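Local coordinates for acyl-CoA thioester hydrolase HI0827 (Haemophilus influenzae Rd KW20, PDB 3BJK), which hydrolyses a broad range of acyl-coenzyme A thioesters, probably including those of long-chain fatty acids, as a hexameric enzyme of the hotdog fold, at residues C[37-42]-C[66-71]; C[51-56]-C[82-87]; C[131-134]-C[140-143]. The protein carries 1 engineered substitution. All coordinates share one frame; numbering follows the deposited sequence.

How the interactions relate
Interactions 1 and 2 both use helix 35-54, the first near its start and the second at its C-terminal end. They lie on opposite sides of the chain's centre, with their own centres 20 Å apart. Each brings the helix against the same antiparallel sheet, on strands 58-68 and 77-87, which follow one another in the chain. Interaction 3 is centred 7 Å from interaction 2 and adjoins it: R131 NH1 lies 2.9 Å from A54 O, a probable hydrogen bond that ties the loop 131-134 to the helix end. Two 1,2-ethanediol molecules, probably from the crystallisation liquor, sit at interaction 2; interaction 1 lies at the interface with a second subunit.

Interaction 1: C[37-42]-C[66-71]; sequences WIMSQM and MNFIKP
The sulfur of M66 packs against two methionines of helix 35-54. M39 meets it with both CG and SD, the two sulfurs lying 3.7 Å apart (M39 SD to M66 SD), and M42 reaches it with its terminal methyl, M42 CE to M66 SD being 4.1 Å. M66 runs straight out from its strand beyond CG and crosses M39 at about a right angle, so that M66 CE also lies 3.9 Å from M39 SD. M39 serves a second neighbour with the same atoms. Its CG sits in the plane of the F68 ring, at the edge, 3.7 Å from F68 CZ. M39 SD lies beside the ring at 5.3 Å from its centroid, 87° off the normal: a Met-aromatic contact made at the rim and not over the face. M42 continues the apolar layer onto V96, V98, T115 and F119. Beyond M66 and F68 the second subunit takes over: its M39 and T60 touch these two side chains, and A43 of that subunit packs on M39. M66 and N67 also pair with an antiparallel strand there, carrying the sheet across the interface. A long helix laid on an antiparallel sheet that continues into a partner is the arrangement of the hotdog dimer.

Interaction 2: C[51-56]-C[82-87]; sequences KEIAHG and GQCLKV. With EDO (1,2-ethanediol), chain S; EDO (1,2-ethanediol), chain T.
I53 meets strand 77-87 with two branches. Its CD1 methyl lies 4.0 Å from C84 CB and equally close to C84 SG, while I53 CG2 faces V87 CG2 more loosely at 4.4 Å. With CG1 of I53 anti to the carbonyl carbon (chi1 -68°) and CG2 anti to the backbone N, the CD1 end is directed at C84 and CG2 at V87, and one side chain spans both strand residues. At C84 the backbone N donates to O1 of one 1,2-ethanediol over 2.9 Å, with an N-H...O angle of 163°. A second diol is clasped by the E52 carboxylate, its O2 held 2.9 Å from E52 OE1 and its O1 the same distance from E52 OE2. E52 OE2 also forms salt bridges with R19 and K101 of the third subunit, and the diol is bonded to that same R19, so a carboxylate shared by two cations is probably kept ionised. Next comes the helix end that positions I53. H55 turns to positive phi and G56 N bonds back to K51 O at 3.2 Å, with a weak H55 N to E52 O bond inside it, which fits a Schellman motif. The imidazole adds to this: H55 ND1 donates to E52 O at 3.0 Å, with the carbonyl oxygen in the ring plane. Around the contact, I92 of strand 91-101 lies against A54 and C84, and helix 139-148 covers the junction of helix 35-54 and strand 77-87, placing A144 on I53, I148 on C84 and L141 on V87.

Interaction 3: C[131-134]-C[140-143]; sequences RTIP and ELEK
L141 brings the helix to the loop with a single methyl. Its CD2 lies 3.6 Å from the carbonyl oxygen P134 O and 4.3 Å from I133 CG2, and these two approaches are the whole of the direct contact. CB of L141 already points at the loop, and CG, anti to the backbone N (chi1 174°), continues to the CD2 methyl that touches it. L141 and I133 are both buried, and this is the close-packed half: V87 touches both L141 and I133, I53 of helix 35-54 touches L141, and A123 touches I133. The polar backbone within it is served by N138, just ahead of helix 139-148. N138 ND2 is hydrogen-bonded to P134 O and also to I53 O, and N138 OD1 bonds L141 N, so one side chain links the loop, the end of helix 35-54 and the first turn of the C-terminal helix. P134 O is therefore satisfied by N138 although a methyl lies against it. The looser half lies beyond. The nearest side-chain atom of P134, CD, is 6.5 Å from L141 CD2, and the ring packs on H55 instead, while T132, E142 and K143 turn to solvent. E140 leaves the contact too, making a salt bridge with K101 of the third subunit through OE2. R131, the first residue of 131-134, is more firmly held: its guanidinium is hydrogen-bonded to three main-chain carbonyls, those of V124, A54 and R57, while its backbone pairs with A123. The arrangement is that of a C-terminal helix returned by a loop against the hotdog core, its leucine inserted where the end of the long helix meets the sheet.

Interaction 1: C[37-42]-C[66-71]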
# COMPACT_ATOMS: atom_id res chain seq x y z
N TRP C 37 -0.88 5.55 -11.08
CA TRP C 37 -0.34 4.20 -11.11
C TRP C 37 0.27 3.96 -12.49
O TRP C 37 1.33 3.36 -12.58
CB TRP C 37 -1.42 3.16 -10.77
CG TRP C 37 -0.94 1.71 -10.84
CD1 TRP C 37 -0.35 1.01 -9.85
CD2 TRP C 37 -0.99 0.82 -12.00
NE1 TRP C 37 -0.05 -0.26 -10.30
CE2 TRP C 37 -0.46 -0.41 -11.60
CE3 TRP C 37 -1.45 0.96 -13.32
CZ2 TRP C 37 -0.35 -1.51 -12.46
CZ3 TRP C 37 -1.39 -0.13 -14.17
CH2 TRP C 37 -0.83 -1.37 -13.74
N ILE C 38 -0.43 4.40 -13.55
CA ILE C 38 0.05 4.22 -14.94
C ILE C 38 1.40 4.94 -15.11
O ILE C 38 2.36 4.37 -15.60
CB ILE C 38 -0.99 4.72 -16.03
CG1 ILE C 38 -2.35 4.04 -15.85
CG2 ILE C 38 -0.43 4.53 -17.45
CD1 ILE C 38 -3.50 4.57 -16.74
N MET C 39 1.46 6.20 -14.67
CA MET C 39 2.71 6.98 -14.70
C MET C 39 3.88 6.30 -13.99
O MET C 39 5.03 6.31 -14.52
CB MET C 39 2.46 8.36 -14.09
CG MET C 39 1.49 9.21 -14.90
SD MET C 39 1.41 10.95 -14.41
CE MET C 39 0.41 10.91 -13.04
N SER C 40 3.61 5.72 -12.81
CA SER C 40 4.59 4.97 -12.02
C SER C 40 5.09 3.76 -12.76
O SER C 40 6.31 3.50 -12.75
CB SER C 40 4.00 4.51 -10.69
OG SER C 40 3.71 5.61 -9.89
N GLN C 41 4.17 3.01 -13.40
CA GLN C 41 4.55 1.83 -14.23
C GLN C 41 5.47 2.27 -15.37
O GLN C 41 6.51 1.69 -15.60
CB GLN C 41 3.29 1.13 -14.81
CG GLN C 41 2.51 0.38 -13.82
CD GLN C 41 3.24 -0.84 -13.26
OE1 GLN C 41 3.53 -0.84 -12.11
NE2 GLN C 41 3.59 -1.84 -14.10
N MET C 42 5.10 3.33 -16.08
CA MET C 42 5.95 3.88 -17.16
C MET C 42 7.30 4.30 -16.64
O MET C 42 8.29 3.97 -17.26
CB MET C 42 5.28 5.05 -17.86
CG MET C 42 3.98 4.66 -18.63
SD MET C 42 3.36 5.93 -19.74
CE MET C 42 2.70 7.08 -18.57
N MET C 66 3.27 13.22 -21.95
CA MET C 66 2.50 12.03 -21.73
C MET C 66 1.11 12.22 -22.27
O MET C 66 0.55 13.32 -22.21
CB MET C 66 2.31 11.67 -20.28
CG MET C 66 3.46 11.65 -19.46
SD MET C 66 2.92 11.06 -17.81
CE MET C 66 4.36 11.59 -16.86
N ASN C 67 0.57 11.15 -22.81
CA ASN C 67 -0.78 11.14 -23.36
C ASN C 67 -1.54 9.98 -22.78
O ASN C 67 -1.07 8.85 -22.86
CB ASN C 67 -0.75 11.06 -24.89
CG ASN C 67 -0.10 12.25 -25.51
OD1 ASN C 67 -0.72 13.30 -25.60
ND2 ASN C 67 1.19 12.13 -25.88
N PHE C 68 -2.69 10.27 -22.14
CA PHE C 68 -3.57 9.25 -21.61
C PHE C 68 -4.62 9.06 -22.65
O PHE C 68 -5.45 9.92 -22.88
CB PHE C 68 -4.18 9.66 -20.25
CG PHE C 68 -3.13 9.92 -19.20
CD1 PHE C 68 -2.64 8.87 -18.43
CD2 PHE C 68 -2.66 11.21 -18.97
CE1 PHE C 68 -1.62 9.08 -17.48
CE2 PHE C 68 -1.66 11.44 -17.99
CZ PHE C 68 -1.15 10.37 -17.29
N ILE C 69 -4.54 7.93 -23.36
CA ILE C 69 -5.38 7.75 -24.57
C ILE C 69 -6.70 7.05 -24.30
O ILE C 69 -7.75 7.49 -24.76
CB ILE C 69 -4.58 6.98 -25.68
CG1 ILE C 69 -3.27 7.72 -25.98
CG2 ILE C 69 -5.43 6.84 -26.91
CD1 ILE C 69 -2.11 6.84 -26.48
N LYS C 70 -6.62 5.95 -23.53
CA LYS C 70 -7.74 5.11 -23.18
C LYS C 70 -7.59 4.73 -21.73
O LYS C 70 -6.47 4.61 -21.21
CB LYS C 70 -7.80 3.87 -24.10
CG LYS C 70 -8.03 4.17 -25.62
CD LYS C 70 -7.39 3.02 -26.53
CE LYS C 70 -7.12 3.31 -28.10
NZ LYS C 70 -5.60 3.23 -28.56
N PRO C 71 -8.72 4.51 -21.04
CA PRO C 71 -8.64 4.04 -19.67
C PRO C 71 -8.18 2.57 -19.53
O PRO C 71 -8.37 1.76 -20.44
CB PRO C 71 -10.06 4.21 -19.15
CG PRO C 71 -10.92 4.19 -20.32
CD PRO C 71 -10.12 4.69 -21.49

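Interaction 2: C[51-56]-C[82-87]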
# COMPACT_ATOMS: atom_id res chain seq x y z
N LYS C 51 18.67 1.92 -16.94
CA LYS C 51 19.74 1.35 -16.16
C LYS C 51 20.51 0.30 -16.95
O LYS C 51 21.70 0.14 -16.76
CB LYS C 51 19.20 0.71 -14.87
CG LYS C 51 18.60 1.71 -13.93
CD LYS C 51 17.87 1.05 -12.87
CE LYS C 51 16.94 1.96 -12.13
NZ LYS C 51 15.91 1.08 -11.54
N GLU C 52 19.79 -0.46 -17.80
CA GLU C 52 20.42 -1.47 -18.63
C GLU C 52 21.51 -0.82 -19.54
O GLU C 52 22.65 -1.24 -19.59
CB GLU C 52 19.38 -2.25 -19.43
CG GLU C 52 18.67 -3.36 -18.63
CD GLU C 52 17.43 -3.92 -19.33
OE1 GLU C 52 16.83 -3.24 -20.21
OE2 GLU C 52 17.05 -5.05 -18.99
N ILE C 53 21.12 0.26 -20.20
CA ILE C 53 21.95 1.01 -21.13
C ILE C 53 23.09 1.73 -20.40
O ILE C 53 24.22 1.73 -20.86
CB ILE C 53 21.05 2.02 -21.94
CG1 ILE C 53 20.11 1.24 -22.86
CG2 ILE C 53 21.89 3.10 -22.73
CD1 ILE C 53 19.15 2.11 -23.55
N ALA C 54 22.75 2.33 -19.27
CA ALA C 54 23.70 3.12 -18.47
C ALA C 54 24.67 2.27 -17.68
O ALA C 54 25.67 2.80 -17.18
CB ALA C 54 22.92 4.06 -17.51
N HIS C 55 24.38 0.97 -17.55
CA HIS C 55 25.18 0.02 -16.77
C HIS C 55 25.22 0.45 -15.30
O HIS C 55 26.24 0.39 -14.65
CB HIS C 55 26.59 -0.14 -17.36
CG HIS C 55 26.68 -1.16 -18.46
ND1 HIS C 55 25.57 -1.56 -19.19
CD2 HIS C 55 27.73 -1.84 -18.97
CE1 HIS C 55 25.94 -2.48 -20.07
NE2 HIS C 55 27.25 -2.65 -19.96
N GLY C 56 24.07 0.91 -14.79
CA GLY C 56 23.99 1.33 -13.41
C GLY C 56 22.89 2.31 -13.11
O GLY C 56 21.95 2.45 -13.90
N GLY C 82 9.36 -0.03 -24.39
CA GLY C 82 10.30 1.07 -24.44
C GLY C 82 11.09 1.06 -25.73
O GLY C 82 11.48 0.01 -26.21
N GLN C 83 11.30 2.25 -26.27
CA GLN C 83 12.16 2.48 -27.39
C GLN C 83 13.12 3.64 -27.03
O GLN C 83 12.68 4.78 -26.86
CB GLN C 83 11.32 2.82 -28.62
CG GLN C 83 12.12 3.07 -29.84
CD GLN C 83 11.26 3.43 -31.01
OE1 GLN C 83 10.01 3.43 -30.92
NE2 GLN C 83 11.90 3.77 -32.13
N CYS C 84 14.42 3.34 -26.97
CA CYS C 84 15.39 4.37 -26.71
C CYS C 84 15.55 5.21 -28.00
O CYS C 84 15.82 4.66 -29.06
CB CYS C 84 16.71 3.78 -26.23
SG CYS C 84 18.02 4.99 -26.10
N LEU C 85 15.37 6.52 -27.85
CA LEU C 85 15.38 7.51 -28.92
C LEU C 85 16.74 8.19 -29.11
O LEU C 85 17.09 8.62 -30.21
CB LEU C 85 14.32 8.58 -28.62
CG LEU C 85 12.82 8.17 -28.59
CD1 LEU C 85 11.87 9.38 -28.46
CD2 LEU C 85 12.49 7.38 -29.85
N LYS C 86 17.50 8.29 -28.02
CA LYS C 86 18.70 9.10 -27.96
C LYS C 86 19.49 8.82 -26.69
O LYS C 86 18.93 8.65 -25.61
CB LYS C 86 18.32 10.59 -28.02
CG LYS C 86 19.45 11.49 -28.30
CD LYS C 86 19.06 12.93 -28.19
CE LYS C 86 20.29 13.78 -28.12
NZ LYS C 86 21.01 13.79 -29.41
N VAL C 87 20.80 8.76 -26.83
CA VAL C 87 21.70 8.53 -25.71
C VAL C 87 22.76 9.63 -25.74
O VAL C 87 23.41 9.80 -26.74
CB VAL C 87 22.42 7.16 -25.80
CG1 VAL C 87 23.32 6.93 -24.55
CG2 VAL C 87 21.42 6.02 -25.98
C1 EDO S . 14.44 -5.86 -21.73
O1 EDO S . 15.86 -5.90 -21.49
C2 EDO S . 13.92 -4.42 -21.73
O2 EDO S . 14.02 -3.75 -20.48
C1 EDO T . 15.32 -0.61 -27.43
O1 EDO T . 15.26 0.75 -27.88
C2 EDO T . 16.55 -0.83 -26.54
O2 EDO T . 17.75 -1.25 -27.23

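Interaction 3: C[131-134]-C[140-143]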
# COMPACT_ATOMS: atom_id res chain seq x y z
N ARG C 131 27.09 10.94 -14.21
CA ARG C 131 28.19 10.09 -14.62
C ARG C 131 28.09 9.66 -16.06
O ARG C 131 27.00 9.59 -16.62
CB ARG C 131 28.33 8.86 -13.70
CG ARG C 131 27.18 7.92 -13.77
CD ARG C 131 27.48 6.52 -13.15
NE ARG C 131 26.27 5.71 -13.36
CZ ARG C 131 26.10 4.78 -14.31
NH1 ARG C 131 27.05 4.43 -15.16
NH2 ARG C 131 24.93 4.18 -14.42
N THR C 132 29.24 9.36 -16.64
CA THR C 132 29.35 9.08 -18.07
C THR C 132 28.95 7.65 -18.35
O THR C 132 29.46 6.74 -17.75
CB THR C 132 30.78 9.29 -18.54
OG1 THR C 132 31.13 10.67 -18.35
CG2 THR C 132 30.93 8.92 -20.02
N ILE C 133 28.02 7.47 -19.28
CA ILE C 133 27.62 6.13 -19.69
C ILE C 133 28.82 5.41 -20.31
O ILE C 133 29.44 5.96 -21.22
CB ILE C 133 26.47 6.20 -20.68
CG1 ILE C 133 25.22 6.78 -19.97
CG2 ILE C 133 26.15 4.82 -21.23
CD1 ILE C 133 24.18 7.16 -20.87
N PRO C 134 29.15 4.19 -19.83
CA PRO C 134 30.28 3.46 -20.40
C PRO C 134 30.00 3.06 -21.83
O PRO C 134 28.97 2.47 -22.11
CB PRO C 134 30.44 2.22 -19.49
CG PRO C 134 29.16 2.03 -18.86
CD PRO C 134 28.50 3.40 -18.76
N GLU C 140 24.26 -3.47 -24.22
CA GLU C 140 22.94 -2.89 -24.11
C GLU C 140 22.90 -1.55 -24.85
O GLU C 140 21.93 -1.27 -25.56
CB GLU C 140 22.54 -2.78 -22.64
CG GLU C 140 22.39 -4.18 -21.94
CD GLU C 140 20.93 -4.76 -21.94
OE1 GLU C 140 20.01 -4.15 -22.57
OE2 GLU C 140 20.71 -5.80 -21.26
N LEU C 141 23.95 -0.75 -24.71
CA LEU C 141 24.09 0.53 -25.44
C LEU C 141 24.21 0.28 -26.94
O LEU C 141 23.53 0.92 -27.73
CB LEU C 141 25.31 1.31 -24.96
CG LEU C 141 25.72 2.61 -25.68
CD1 LEU C 141 24.59 3.65 -25.62
CD2 LEU C 141 27.03 3.19 -25.09
N GLU C 142 25.08 -0.66 -27.30
CA GLU C 142 25.27 -1.10 -28.69
C GLU C 142 23.93 -1.39 -29.39
O GLU C 142 23.68 -0.84 -30.46
CB GLU C 142 26.20 -2.34 -28.75
CG GLU C 142 27.36 -2.26 -29.72
CD GLU C 142 28.15 -3.60 -29.85
OE1 GLU C 142 28.08 -4.48 -28.95
OE2 GLU C 142 28.84 -3.77 -30.88
N LYS C 143 23.08 -2.23 -28.79
CA LYS C 143 21.73 -2.55 -29.30
C LYS C 143 20.81 -1.32 -29.54
O LYS C 143 20.15 -1.20 -30.59
CB LYS C 143 21.00 -3.49 -28.32
CG LYS C 143 21.29 -4.97 -28.44
CD LYS C 143 20.33 -5.80 -27.53
CE LYS C 143 20.33 -7.32 -27.92
NZ LYS C 143 19.00 -7.94 -27.61